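Local coordinates for suppressor of fused homolog (Drosophila melanogaster, PDB 6LPH), which probably binds and sequesters DNA-binding transcription factors, this chain being the N-terminal part of the longer protein, at residues Y60-H71 with M223-V231. Residues are numbered along the deposited sequence; the frame is centred on the assembly and turned at random.
Sequences YPGDVDRNVPPH and MQTGGDWLV
V68 pushes its CG2 methyl over one face of the W229 indole, a CH-pi contact with CG2 3.8 Å from the centroid of the five-membered ring. Its other methyl, CG1, stands on the same side of the indole plane, nearest CE3. Farther along the indole, CZ3 lies over a face of the Y60 ring, 3.5 Å from Y60 CZ; the two ring planes meet at 41°, so the pair is neither stacked nor edge-to-face. The W229 CG sits beside its backbone N (chi1 -74°), which sends the indole across to V68 and Y60. A second CH-pi contact puts V231 CG2 over the H71 ring, 3.8 Å from its centroid, while the same methyl touches CD of P69. On the other flank of P69, the M223 chain bends at chi2 and chi3 and brings SD alongside P69 CD at 3.8 Å.

One water ties the two backbones together: it donates to N67 O (2.9 Å) and to G226 O and accepts from W229 N. G227 packs so close that its CA lies 3.4 Å from N67 O, and a side chain there would run into that oxygen. An alanine in place of W229 would probably open a gap against the V68 methyls and leave the Y60 ring without the indole on that face.

Behind this layer, H71 ND1 donates almost straight to P69 O (2.8 Å, 175°), fixing the imidazole, whose NE2 is hydrogen-bonded to R107 of strand 97-109. D63 OD2 takes the R66 N-H in an Asx motif, and N67 and V68 facing D63 form a G1 beta bulge. The whole is a hairpin connection between antiparallel strands 54-60 and 71-77, packed against the loop that joins helices 201-219 and 240-243.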
# COMPACT_ATOMS: atom_id res chain seq x y z
N TYR A 60 -8.16 1.66 10.29
CA TYR A 60 -8.63 3.04 10.31
C TYR A 60 -10.17 3.05 10.40
O TYR A 60 -10.83 2.60 9.47
CB TYR A 60 -8.16 3.86 9.08
CG TYR A 60 -8.47 5.32 9.29
CD1 TYR A 60 -9.59 5.91 8.69
CD2 TYR A 60 -7.67 6.11 10.16
CE1 TYR A 60 -9.91 7.27 8.95
CE2 TYR A 60 -7.98 7.45 10.42
CZ TYR A 60 -9.10 8.02 9.82
OH TYR A 60 -9.41 9.35 10.07
N PRO A 61 -10.74 3.55 11.53
CA PRO A 61 -12.19 3.49 11.71
C PRO A 61 -13.00 4.28 10.67
O PRO A 61 -14.18 3.96 10.45
CB PRO A 61 -12.39 4.11 13.13
CG PRO A 61 -11.09 3.88 13.83
CD PRO A 61 -10.06 4.09 12.73
N GLY A 62 -12.40 5.31 10.07
CA GLY A 62 -13.12 6.10 9.08
C GLY A 62 -13.22 7.55 9.51
O GLY A 62 -12.66 7.94 10.56
N ASP A 63 -13.93 8.34 8.71
CA ASP A 63 -14.16 9.76 8.98
C ASP A 63 -15.35 10.17 8.13
O ASP A 63 -15.27 10.20 6.91
CB ASP A 63 -12.89 10.57 8.64
CG ASP A 63 -13.08 12.06 8.79
OD1 ASP A 63 -12.08 12.74 9.07
OD2 ASP A 63 -14.20 12.58 8.62
N VAL A 64 -16.47 10.44 8.79
CA VAL A 64 -17.74 10.76 8.12
C VAL A 64 -17.65 11.98 7.18
O VAL A 64 -17.97 11.87 6.01
CB VAL A 64 -18.89 10.84 9.14
CG1 VAL A 64 -20.16 11.38 8.51
CG2 VAL A 64 -19.12 9.46 9.72
N ASP A 65 -17.16 13.10 7.69
CA ASP A 65 -17.06 14.33 6.92
C ASP A 65 -16.19 14.18 5.67
O ASP A 65 -16.52 14.73 4.62
CB ASP A 65 -16.43 15.43 7.78
CG ASP A 65 -17.46 16.31 8.50
OD1 ASP A 65 -18.62 15.88 8.70
OD2 ASP A 65 -17.08 17.45 8.87
N ARG A 66 -15.08 13.45 5.77
CA ARG A 66 -14.19 13.31 4.63
C ARG A 66 -14.49 12.10 3.78
O ARG A 66 -13.66 11.74 2.95
CB ARG A 66 -12.74 13.20 5.08
CG ARG A 66 -12.29 14.33 5.96
CD ARG A 66 -10.79 14.25 6.16
NE ARG A 66 -10.37 15.37 6.99
CZ ARG A 66 -10.12 16.60 6.54
NH1 ARG A 66 -10.24 16.90 5.25
NH2 ARG A 66 -9.75 17.54 7.39
N ASN A 67 -15.65 11.47 3.98
CA ASN A 67 -16.04 10.31 3.17
C ASN A 67 -14.96 9.25 3.20
O ASN A 67 -14.60 8.70 2.16
CB ASN A 67 -16.28 10.70 1.70
CG ASN A 67 -17.60 11.42 1.48
OD1 ASN A 67 -18.57 11.22 2.20
ND2 ASN A 67 -17.63 12.25 0.46
N VAL A 68 -14.42 8.98 4.39
CA VAL A 68 -13.47 7.89 4.55
C VAL A 68 -14.16 6.70 5.23
O VAL A 68 -14.60 6.82 6.37
CB VAL A 68 -12.23 8.33 5.35
CG1 VAL A 68 -11.18 7.22 5.35
CG2 VAL A 68 -11.66 9.62 4.77
N PRO A 69 -14.28 5.57 4.51
CA PRO A 69 -14.92 4.40 5.10
C PRO A 69 -13.90 3.68 6.00
O PRO A 69 -12.69 3.96 5.94
CB PRO A 69 -15.21 3.54 3.85
CG PRO A 69 -13.97 3.76 3.02
CD PRO A 69 -13.70 5.25 3.19
N PRO A 70 -14.39 2.76 6.85
CA PRO A 70 -13.44 1.95 7.62
C PRO A 70 -12.61 1.11 6.68
O PRO A 70 -13.13 0.60 5.67
CB PRO A 70 -14.32 1.03 8.47
CG PRO A 70 -15.74 1.34 8.11
CD PRO A 70 -15.81 2.45 7.13
N HIS A 71 -11.32 0.98 6.99
CA HIS A 71 -10.42 0.28 6.10
C HIS A 71 -9.16 -0.16 6.80
O HIS A 71 -8.90 0.21 7.96
CB HIS A 71 -10.12 1.13 4.87
CG HIS A 71 -9.32 2.40 5.15
ND1 HIS A 71 -9.91 3.59 5.48
CD2 HIS A 71 -7.96 2.66 5.07
CE1 HIS A 71 -8.97 4.54 5.63
NE2 HIS A 71 -7.77 3.96 5.39
N MET A 223 -17.82 8.64 -2.30
CA MET A 223 -17.50 7.46 -1.51
C MET A 223 -17.44 6.16 -2.33
O MET A 223 -16.58 5.32 -2.10
CB MET A 223 -18.53 7.27 -0.41
CG MET A 223 -17.96 7.57 0.93
SD MET A 223 -16.96 6.21 1.56
CE MET A 223 -17.44 6.59 3.25
N GLN A 224 -18.36 6.02 -3.28
CA GLN A 224 -18.43 4.80 -4.11
C GLN A 224 -17.12 4.53 -4.86
O GLN A 224 -16.79 3.38 -5.13
CB GLN A 224 -19.58 4.90 -5.11
CG GLN A 224 -20.95 5.06 -4.45
CD GLN A 224 -22.08 5.26 -5.47
OE1 GLN A 224 -22.54 4.31 -6.11
NE2 GLN A 224 -22.54 6.51 -5.59
N THR A 225 -16.35 5.57 -5.17
CA THR A 225 -15.10 5.39 -5.91
C THR A 225 -13.81 5.58 -5.05
O THR A 225 -12.70 5.60 -5.60
CB THR A 225 -15.06 6.30 -7.16
OG1 THR A 225 -15.31 7.66 -6.78
CG2 THR A 225 -16.12 5.85 -8.18
N GLY A 226 -13.97 5.68 -3.73
CA GLY A 226 -12.84 5.70 -2.82
C GLY A 226 -12.87 6.81 -1.76
O GLY A 226 -12.13 6.75 -0.78
N GLY A 227 -13.76 7.78 -1.95
CA GLY A 227 -13.83 8.97 -1.09
C GLY A 227 -12.55 9.80 -1.08
O GLY A 227 -11.61 9.56 -1.88
N ASP A 228 -12.50 10.77 -0.16
CA ASP A 228 -11.37 11.70 -0.06
C ASP A 228 -10.00 11.02 -0.02
O ASP A 228 -9.03 11.54 -0.60
CB ASP A 228 -11.49 12.45 1.25
CG ASP A 228 -11.49 13.91 1.09
OD1 ASP A 228 -10.55 14.42 0.42
OD2 ASP A 228 -12.44 14.55 1.64
N TRP A 229 -9.92 9.89 0.67
CA TRP A 229 -8.62 9.24 0.88
C TRP A 229 -8.32 8.10 -0.03
O TRP A 229 -7.37 7.34 0.23
CB TRP A 229 -8.49 8.76 2.32
CG TRP A 229 -8.27 9.85 3.32
CD1 TRP A 229 -8.41 11.23 3.15
CD2 TRP A 229 -7.92 9.67 4.73
NE1 TRP A 229 -8.16 11.89 4.33
CE2 TRP A 229 -7.86 11.01 5.31
CE3 TRP A 229 -7.66 8.55 5.53
CZ2 TRP A 229 -7.54 11.21 6.66
CZ3 TRP A 229 -7.33 8.77 6.89
CH2 TRP A 229 -7.27 10.07 7.43
N LEU A 230 -9.11 7.96 -1.10
CA LEU A 230 -8.83 7.01 -2.19
C LEU A 230 -8.66 5.58 -1.66
O LEU A 230 -7.67 4.91 -1.92
CB LEU A 230 -7.63 7.47 -3.03
CG LEU A 230 -7.87 8.75 -3.85
CD1 LEU A 230 -6.57 9.34 -4.41
CD2 LEU A 230 -8.90 8.52 -4.96
N VAL A 231 -9.65 5.12 -0.91
CA VAL A 231 -9.64 3.76 -0.41
C VAL A 231 -9.99 2.83 -1.57
O VAL A 231 -10.93 3.09 -2.33
CB VAL A 231 -10.65 3.61 0.74
CG1 VAL A 231 -10.85 2.13 1.13
CG2 VAL A 231 -10.20 4.45 1.94
O HOH W 1 -11.88 8.00 1.54